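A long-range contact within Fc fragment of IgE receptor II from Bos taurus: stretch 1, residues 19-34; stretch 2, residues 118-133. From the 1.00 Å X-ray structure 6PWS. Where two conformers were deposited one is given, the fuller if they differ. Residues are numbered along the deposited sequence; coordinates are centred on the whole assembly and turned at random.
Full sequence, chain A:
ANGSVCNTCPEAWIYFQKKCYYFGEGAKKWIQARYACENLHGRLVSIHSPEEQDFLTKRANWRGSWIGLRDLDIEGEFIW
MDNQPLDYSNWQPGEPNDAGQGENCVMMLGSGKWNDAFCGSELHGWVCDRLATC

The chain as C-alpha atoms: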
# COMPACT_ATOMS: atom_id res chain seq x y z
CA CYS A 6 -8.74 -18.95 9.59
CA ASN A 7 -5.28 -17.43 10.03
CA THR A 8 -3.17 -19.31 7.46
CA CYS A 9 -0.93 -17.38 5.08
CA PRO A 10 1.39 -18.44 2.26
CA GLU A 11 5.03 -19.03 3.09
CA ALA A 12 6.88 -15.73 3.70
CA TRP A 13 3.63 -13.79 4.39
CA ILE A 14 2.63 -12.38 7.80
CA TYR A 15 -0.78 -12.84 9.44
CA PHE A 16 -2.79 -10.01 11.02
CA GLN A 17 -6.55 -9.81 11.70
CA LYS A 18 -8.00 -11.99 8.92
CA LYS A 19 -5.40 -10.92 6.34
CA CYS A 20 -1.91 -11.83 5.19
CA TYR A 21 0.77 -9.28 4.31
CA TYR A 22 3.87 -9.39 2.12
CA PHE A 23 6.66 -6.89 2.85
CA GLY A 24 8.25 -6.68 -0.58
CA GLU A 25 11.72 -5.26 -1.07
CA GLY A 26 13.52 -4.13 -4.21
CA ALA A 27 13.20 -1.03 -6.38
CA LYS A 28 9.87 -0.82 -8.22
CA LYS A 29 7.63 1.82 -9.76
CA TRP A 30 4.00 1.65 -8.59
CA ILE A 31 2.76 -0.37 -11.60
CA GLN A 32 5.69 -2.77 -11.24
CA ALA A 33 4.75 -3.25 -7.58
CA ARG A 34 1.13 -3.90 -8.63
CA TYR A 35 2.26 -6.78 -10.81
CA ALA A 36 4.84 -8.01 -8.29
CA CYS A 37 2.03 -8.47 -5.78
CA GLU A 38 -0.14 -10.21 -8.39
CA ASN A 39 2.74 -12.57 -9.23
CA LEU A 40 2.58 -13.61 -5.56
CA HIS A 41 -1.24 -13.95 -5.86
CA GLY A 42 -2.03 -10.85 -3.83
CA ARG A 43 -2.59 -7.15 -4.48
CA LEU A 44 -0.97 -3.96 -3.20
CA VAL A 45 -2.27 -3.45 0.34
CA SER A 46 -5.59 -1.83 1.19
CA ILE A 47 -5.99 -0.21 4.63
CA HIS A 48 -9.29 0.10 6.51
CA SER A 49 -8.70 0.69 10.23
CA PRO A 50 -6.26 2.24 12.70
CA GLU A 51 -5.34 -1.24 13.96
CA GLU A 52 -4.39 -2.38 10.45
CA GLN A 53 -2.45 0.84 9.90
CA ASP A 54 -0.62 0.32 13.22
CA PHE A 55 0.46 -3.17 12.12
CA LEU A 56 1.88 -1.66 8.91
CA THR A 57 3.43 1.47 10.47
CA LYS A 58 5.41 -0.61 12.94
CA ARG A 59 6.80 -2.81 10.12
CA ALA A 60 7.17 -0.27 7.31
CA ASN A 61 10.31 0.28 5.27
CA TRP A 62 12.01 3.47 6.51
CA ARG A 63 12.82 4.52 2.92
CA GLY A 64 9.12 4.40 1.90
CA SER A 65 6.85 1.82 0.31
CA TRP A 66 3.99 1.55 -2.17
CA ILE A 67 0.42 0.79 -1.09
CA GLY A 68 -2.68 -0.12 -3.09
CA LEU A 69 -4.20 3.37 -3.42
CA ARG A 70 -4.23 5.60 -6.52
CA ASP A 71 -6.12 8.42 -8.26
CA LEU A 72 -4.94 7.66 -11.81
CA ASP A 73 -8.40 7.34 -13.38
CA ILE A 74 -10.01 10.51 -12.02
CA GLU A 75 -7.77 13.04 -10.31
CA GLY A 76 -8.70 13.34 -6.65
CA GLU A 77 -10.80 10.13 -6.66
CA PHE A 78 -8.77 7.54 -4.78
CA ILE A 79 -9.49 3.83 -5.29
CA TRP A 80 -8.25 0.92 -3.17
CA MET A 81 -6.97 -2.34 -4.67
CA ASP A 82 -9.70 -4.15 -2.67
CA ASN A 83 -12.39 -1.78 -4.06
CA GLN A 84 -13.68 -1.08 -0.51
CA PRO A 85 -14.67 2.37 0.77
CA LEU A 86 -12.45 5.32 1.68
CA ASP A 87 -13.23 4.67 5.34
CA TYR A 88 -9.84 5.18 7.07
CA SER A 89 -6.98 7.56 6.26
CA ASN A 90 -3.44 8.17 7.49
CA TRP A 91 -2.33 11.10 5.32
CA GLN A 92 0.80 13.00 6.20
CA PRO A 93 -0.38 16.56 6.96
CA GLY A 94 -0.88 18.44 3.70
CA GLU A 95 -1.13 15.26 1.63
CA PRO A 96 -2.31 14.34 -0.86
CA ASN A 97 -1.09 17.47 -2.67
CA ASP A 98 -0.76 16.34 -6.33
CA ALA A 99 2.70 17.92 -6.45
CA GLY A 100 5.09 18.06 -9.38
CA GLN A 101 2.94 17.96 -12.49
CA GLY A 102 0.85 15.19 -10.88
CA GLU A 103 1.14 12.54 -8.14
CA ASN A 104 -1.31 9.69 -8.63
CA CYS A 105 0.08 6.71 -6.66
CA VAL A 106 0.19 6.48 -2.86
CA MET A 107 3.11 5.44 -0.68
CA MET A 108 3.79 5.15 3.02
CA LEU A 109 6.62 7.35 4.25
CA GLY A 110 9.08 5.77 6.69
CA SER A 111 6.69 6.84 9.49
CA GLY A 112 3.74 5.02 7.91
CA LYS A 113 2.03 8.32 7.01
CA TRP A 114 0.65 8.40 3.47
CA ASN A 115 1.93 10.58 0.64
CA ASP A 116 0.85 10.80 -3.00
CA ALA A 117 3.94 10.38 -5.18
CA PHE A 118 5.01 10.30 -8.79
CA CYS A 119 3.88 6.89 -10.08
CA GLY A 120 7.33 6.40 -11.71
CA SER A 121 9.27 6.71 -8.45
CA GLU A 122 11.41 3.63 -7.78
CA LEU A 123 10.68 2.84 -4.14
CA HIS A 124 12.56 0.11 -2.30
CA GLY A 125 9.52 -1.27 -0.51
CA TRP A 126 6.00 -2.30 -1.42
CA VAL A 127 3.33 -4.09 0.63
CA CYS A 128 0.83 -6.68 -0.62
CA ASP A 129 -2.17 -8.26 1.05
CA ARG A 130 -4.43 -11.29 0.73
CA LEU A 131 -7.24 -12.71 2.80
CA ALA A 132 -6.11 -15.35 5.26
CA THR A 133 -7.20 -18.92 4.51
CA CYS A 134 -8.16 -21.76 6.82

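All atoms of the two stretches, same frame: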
# COMPACT_ATOMS: atom_id res chain seq x y z
N LYS A 19 -6.12 -11.18 7.57
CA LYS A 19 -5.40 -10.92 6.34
C LYS A 19 -3.96 -11.37 6.47
O LYS A 19 -3.45 -11.63 7.57
CB LYS A 19 -5.49 -9.43 5.95
CG LYS A 19 -6.90 -9.02 5.50
CD LYS A 19 -7.05 -7.52 5.25
CE LYS A 19 -6.13 -7.02 4.14
NZ LYS A 19 -6.39 -5.59 3.82
N CYS A 20 -3.31 -11.48 5.32
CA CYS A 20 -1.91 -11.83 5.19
C CYS A 20 -1.21 -10.71 4.43
O CYS A 20 -1.78 -10.16 3.48
CB CYS A 20 -1.77 -13.12 4.38
SG CYS A 20 -2.63 -14.52 5.12
N TYR A 21 0.03 -10.43 4.82
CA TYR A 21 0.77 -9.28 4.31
C TYR A 21 2.15 -9.71 3.83
O TYR A 21 2.81 -10.53 4.47
CB TYR A 21 0.87 -8.18 5.38
CG TYR A 21 -0.48 -7.70 5.85
CD1 TYR A 21 -1.17 -8.38 6.84
CD2 TYR A 21 -1.08 -6.58 5.29
CE1 TYR A 21 -2.43 -7.95 7.27
CE2 TYR A 21 -2.33 -6.13 5.72
CZ TYR A 21 -3.00 -6.83 6.71
OH TYR A 21 -4.23 -6.42 7.18
N TYR A 22 2.57 -9.11 2.72
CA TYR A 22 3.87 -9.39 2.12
C TYR A 22 4.66 -8.09 2.10
O TYR A 22 4.22 -7.10 1.50
CB TYR A 22 3.71 -9.90 0.70
CG TYR A 22 4.99 -10.48 0.14
CD1 TYR A 22 5.87 -9.72 -0.61
CD2 TYR A 22 5.31 -11.80 0.39
CE1 TYR A 22 7.05 -10.28 -1.10
CE2 TYR A 22 6.47 -12.36 -0.11
CZ TYR A 22 7.33 -11.61 -0.85
OH TYR A 22 8.48 -12.20 -1.32
N PHE A 23 5.80 -8.07 2.78
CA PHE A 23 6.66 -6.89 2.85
C PHE A 23 7.73 -7.02 1.76
O PHE A 23 8.83 -7.53 1.99
CB PHE A 23 7.23 -6.70 4.25
CG PHE A 23 6.18 -6.42 5.27
CD1 PHE A 23 5.79 -5.11 5.52
CD2 PHE A 23 5.52 -7.44 5.94
CE1 PHE A 23 4.78 -4.83 6.42
CE2 PHE A 23 4.52 -7.16 6.85
CZ PHE A 23 4.15 -5.85 7.09
N GLY A 24 7.36 -6.58 0.56
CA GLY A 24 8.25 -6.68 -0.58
C GLY A 24 9.39 -5.68 -0.51
O GLY A 24 9.25 -4.57 0.00
N GLU A 25 10.53 -6.08 -1.06
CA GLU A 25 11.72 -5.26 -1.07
C GLU A 25 12.34 -5.36 -2.45
O GLU A 25 12.36 -6.44 -3.06
CB GLU A 25 12.71 -5.74 0.00
CG GLU A 25 13.74 -4.70 0.43
CD GLU A 25 14.87 -4.50 -0.56
OE1 GLU A 25 15.35 -5.50 -1.14
OE2 GLU A 25 15.28 -3.32 -0.74
N GLY A 26 12.88 -4.24 -2.91
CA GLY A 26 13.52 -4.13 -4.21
C GLY A 26 12.86 -3.03 -5.02
O GLY A 26 11.63 -2.90 -5.01
N ALA A 27 13.66 -2.25 -5.74
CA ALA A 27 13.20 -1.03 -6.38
C ALA A 27 12.14 -1.32 -7.43
O ALA A 27 12.38 -2.07 -8.38
CB ALA A 27 14.39 -0.31 -7.01
N LYS A 28 10.98 -0.66 -7.29
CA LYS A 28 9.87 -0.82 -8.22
C LYS A 28 9.07 0.47 -8.32
O LYS A 28 8.83 1.13 -7.30
CB LYS A 28 8.93 -1.94 -7.79
CG LYS A 28 9.62 -3.30 -7.85
CD LYS A 28 8.66 -4.46 -7.71
CE LYS A 28 9.38 -5.78 -7.58
NZ LYS A 28 10.14 -6.15 -8.81
N LYS A 29 8.65 0.81 -9.54
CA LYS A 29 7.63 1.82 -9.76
C LYS A 29 6.28 1.26 -9.31
O LYS A 29 6.12 0.05 -9.12
CB LYS A 29 7.59 2.18 -11.25
CG LYS A 29 8.92 2.70 -11.78
CD LYS A 29 8.86 3.01 -13.27
CE LYS A 29 10.21 3.48 -13.80
NZ LYS A 29 10.17 3.79 -15.25
N TRP A 30 5.27 2.12 -9.16
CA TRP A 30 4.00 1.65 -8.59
C TRP A 30 3.40 0.52 -9.43
O TRP A 30 2.96 -0.50 -8.88
CB TRP A 30 3.01 2.80 -8.43
CG TRP A 30 1.73 2.42 -7.74
CD1 TRP A 30 1.51 2.39 -6.39
CD2 TRP A 30 0.48 2.04 -8.35
NE1 TRP A 30 0.22 2.02 -6.12
CE2 TRP A 30 -0.43 1.79 -7.30
CE3 TRP A 30 0.04 1.89 -9.67
CZ2 TRP A 30 -1.75 1.41 -7.54
CZ3 TRP A 30 -1.27 1.51 -9.90
CH2 TRP A 30 -2.15 1.28 -8.83
N ILE A 31 3.37 0.66 -10.76
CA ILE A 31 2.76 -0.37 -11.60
C ILE A 31 3.55 -1.67 -11.51
O ILE A 31 2.98 -2.77 -11.55
CB ILE A 31 2.62 0.12 -13.05
CG1 ILE A 31 1.97 -0.95 -13.93
CG2 ILE A 31 3.99 0.50 -13.65
CD1 ILE A 31 1.53 -0.47 -15.29
N GLN A 32 4.88 -1.57 -11.40
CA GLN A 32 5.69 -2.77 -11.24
C GLN A 32 5.37 -3.47 -9.92
O GLN A 32 5.32 -4.70 -9.85
CB GLN A 32 7.18 -2.43 -11.31
CG GLN A 32 7.66 -1.96 -12.67
CD GLN A 32 9.11 -1.52 -12.66
OE1 GLN A 32 9.54 -0.78 -11.78
NE2 GLN A 32 9.88 -1.97 -13.64
N ALA A 33 5.14 -2.68 -8.87
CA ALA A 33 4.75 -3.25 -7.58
C ALA A 33 3.36 -3.89 -7.66
O ALA A 33 3.13 -4.94 -7.06
CB ALA A 33 4.83 -2.18 -6.49
N ARG A 34 2.44 -3.28 -8.42
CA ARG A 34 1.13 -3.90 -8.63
C ARG A 34 1.31 -5.32 -9.14
O ARG A 34 0.73 -6.28 -8.60
CB ARG A 34 0.29 -3.09 -9.63
CG ARG A 34 -1.02 -3.80 -9.99
CD ARG A 34 -1.53 -3.47 -11.33
NE ARG A 34 -2.69 -4.30 -11.63
CZ ARG A 34 -3.54 -4.01 -12.60
NH1 ARG A 34 -3.34 -2.95 -13.35
NH2 ARG A 34 -4.60 -4.76 -12.81
N PHE A 118 4.89 10.59 -7.37
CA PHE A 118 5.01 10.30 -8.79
C PHE A 118 4.97 8.79 -9.00
O PHE A 118 5.76 8.04 -8.41
CB PHE A 118 6.34 10.87 -9.30
CG PHE A 118 6.68 10.50 -10.71
CD1 PHE A 118 5.75 10.63 -11.72
CD2 PHE A 118 7.94 10.01 -11.03
CE1 PHE A 118 6.07 10.28 -13.02
CE2 PHE A 118 8.26 9.67 -12.35
CZ PHE A 118 7.31 9.81 -13.32
N CYS A 119 4.07 8.32 -9.87
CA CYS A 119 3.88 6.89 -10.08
C CYS A 119 5.15 6.21 -10.60
O CYS A 119 5.30 5.00 -10.42
CB CYS A 119 2.70 6.64 -11.02
SG CYS A 119 1.09 7.06 -10.29
N GLY A 120 6.06 6.95 -11.23
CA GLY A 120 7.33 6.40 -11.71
C GLY A 120 8.47 6.39 -10.72
O GLY A 120 9.59 6.01 -11.08
N SER A 121 8.23 6.78 -9.46
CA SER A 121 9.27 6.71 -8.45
C SER A 121 9.63 5.26 -8.17
O SER A 121 8.75 4.41 -8.07
CB SER A 121 8.78 7.32 -7.13
OG SER A 121 8.52 8.70 -7.24
N GLU A 122 10.93 4.99 -8.01
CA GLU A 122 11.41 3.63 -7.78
C GLU A 122 11.66 3.35 -6.29
O GLU A 122 12.80 3.31 -5.81
CB GLU A 122 12.65 3.36 -8.62
CG GLU A 122 12.30 3.29 -10.08
CD GLU A 122 13.46 2.92 -10.96
OE1 GLU A 122 14.62 2.99 -10.50
OE2 GLU A 122 13.20 2.57 -12.13
N LEU A 123 10.58 3.07 -5.57
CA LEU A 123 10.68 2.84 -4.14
C LEU A 123 11.24 1.45 -3.85
O LEU A 123 11.04 0.50 -4.61
CB LEU A 123 9.31 2.99 -3.47
CG LEU A 123 8.64 4.34 -3.63
CD1 LEU A 123 7.32 4.36 -2.87
CD2 LEU A 123 9.54 5.47 -3.16
N HIS A 124 11.89 1.34 -2.69
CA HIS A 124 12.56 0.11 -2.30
C HIS A 124 11.67 -0.85 -1.55
O HIS A 124 12.08 -1.99 -1.28
CB HIS A 124 13.76 0.44 -1.40
CG HIS A 124 14.76 1.30 -2.08
ND1 HIS A 124 15.68 0.80 -2.97
CD2 HIS A 124 14.92 2.64 -2.08
CE1 HIS A 124 16.39 1.79 -3.46
NE2 HIS A 124 15.95 2.92 -2.94
N GLY A 125 10.47 -0.41 -1.18
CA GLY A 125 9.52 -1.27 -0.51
C GLY A 125 8.15 -1.18 -1.16
O GLY A 125 7.81 -0.22 -1.84
N TRP A 126 7.36 -2.21 -0.90
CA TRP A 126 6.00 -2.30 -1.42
C TRP A 126 5.32 -3.37 -0.57
O TRP A 126 5.98 -4.31 -0.13
CB TRP A 126 5.97 -2.59 -2.94
CG TRP A 126 7.11 -3.49 -3.42
CD1 TRP A 126 8.39 -3.10 -3.73
CD2 TRP A 126 7.07 -4.92 -3.60
NE1 TRP A 126 9.15 -4.20 -4.06
CE2 TRP A 126 8.36 -5.32 -4.00
CE3 TRP A 126 6.06 -5.89 -3.47
CZ2 TRP A 126 8.67 -6.64 -4.26
CZ3 TRP A 126 6.38 -7.20 -3.73
CH2 TRP A 126 7.67 -7.57 -4.13
N VAL A 127 4.03 -3.19 -0.27
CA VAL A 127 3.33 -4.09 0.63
C VAL A 127 2.12 -4.66 -0.10
O VAL A 127 1.34 -3.91 -0.68
CB VAL A 127 2.89 -3.38 1.93
CG1 VAL A 127 2.23 -4.37 2.86
CG2 VAL A 127 4.08 -2.69 2.60
N CYS A 128 1.98 -5.99 -0.05
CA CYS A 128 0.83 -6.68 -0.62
C CYS A 128 -0.04 -7.24 0.49
O CYS A 128 0.43 -7.51 1.60
CB CYS A 128 1.25 -7.88 -1.49
SG CYS A 128 2.69 -7.65 -2.56
N ASP A 129 -1.31 -7.51 0.15
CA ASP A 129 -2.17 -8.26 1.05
C ASP A 129 -2.97 -9.32 0.30
O ASP A 129 -3.02 -9.36 -0.94
CB ASP A 129 -3.05 -7.36 1.95
CG ASP A 129 -4.15 -6.59 1.21
OD1 ASP A 129 -4.58 -7.02 0.13
OD2 ASP A 129 -4.58 -5.54 1.76
N ARG A 130 -3.54 -10.21 1.11
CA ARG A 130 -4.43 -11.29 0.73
C ARG A 130 -5.32 -11.56 1.93
O ARG A 130 -4.97 -11.23 3.07
CB ARG A 130 -3.67 -12.59 0.50
CG ARG A 130 -3.05 -12.76 -0.86
CD ARG A 130 -2.17 -14.01 -0.92
NE ARG A 130 -2.85 -15.25 -0.53
CZ ARG A 130 -3.50 -16.07 -1.36
NH1 ARG A 130 -3.60 -15.79 -2.66
NH2 ARG A 130 -4.06 -17.18 -0.89
N LEU A 131 -6.46 -12.20 1.69
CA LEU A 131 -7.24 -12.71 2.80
C LEU A 131 -6.58 -13.97 3.35
O LEU A 131 -6.04 -14.79 2.60
CB LEU A 131 -8.66 -13.06 2.35
CG LEU A 131 -9.42 -11.90 1.71
CD1 LEU A 131 -10.82 -12.36 1.31
CD2 LEU A 131 -9.48 -10.69 2.62
N ALA A 132 -6.61 -14.13 4.67
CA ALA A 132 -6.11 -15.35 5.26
C ALA A 132 -7.04 -16.51 4.92
O ALA A 132 -8.25 -16.33 4.74
CB ALA A 132 -6.00 -15.20 6.77
N THR A 133 -6.46 -17.70 4.81
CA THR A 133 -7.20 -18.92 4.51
C THR A 133 -7.26 -19.78 5.77
O THR A 133 -6.73 -19.42 6.83
CB THR A 133 -6.55 -19.66 3.33
OG1 THR A 133 -5.19 -19.98 3.66
CG2 THR A 133 -6.58 -18.80 2.08
O HOH W 1 15.91 -1.90 -3.06
O HOH W 2 3.87 3.20 -12.03

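Antiparallel pairing of distant chain segments illustrates how a backbone ladder sets the stage for side-chain contacts. Here the strand that begins at Lys19 and the strand that ends at Leu131 run antiparallel, with 157° between their N-to-C directions. Paired amides and carbonyls alternate along them: Cys20 N donates to Arg130 O (2.8 Å), Tyr22 N to Cys128 O (2.9 Å), and Cys128 N returns to Tyr22 O (2.9 Å). Gly24 N to Trp126 O is short (2.7 Å) but bent, hence weak. Past Glu25 a beta bulge shifts the register by one, yet bonding resumes with Lys28 N to Leu123 O (2.9 Å). Beyond the sheet, Trp30 N, at the start of a helix, donates to Cys119 O (3.1 Å).

Packing centres on Trp126. Gly24 CA lies 3.4 Å from the centroid of the Trp126 six-membered ring, directly on the ring normal; a CB on Gly24 would fall 2.2 Å from Trp126 CE3, so glycine makes room for the indole. Lys28 CD covers the opposite face, while at the edge Trp126 NE1 donates to Gly26 O (3.0 Å). Ala33 CB meets Trp126 CB at 3.8 Å, bringing the helix into the same cluster.

Charge contributes at one end, where Lys19 NZ forms a salt bridge with Asp129 OD2 (2.7 Å). Water 1 links Glu25 OE2 (2.8 Å) to His124 ND1 (2.7 Å).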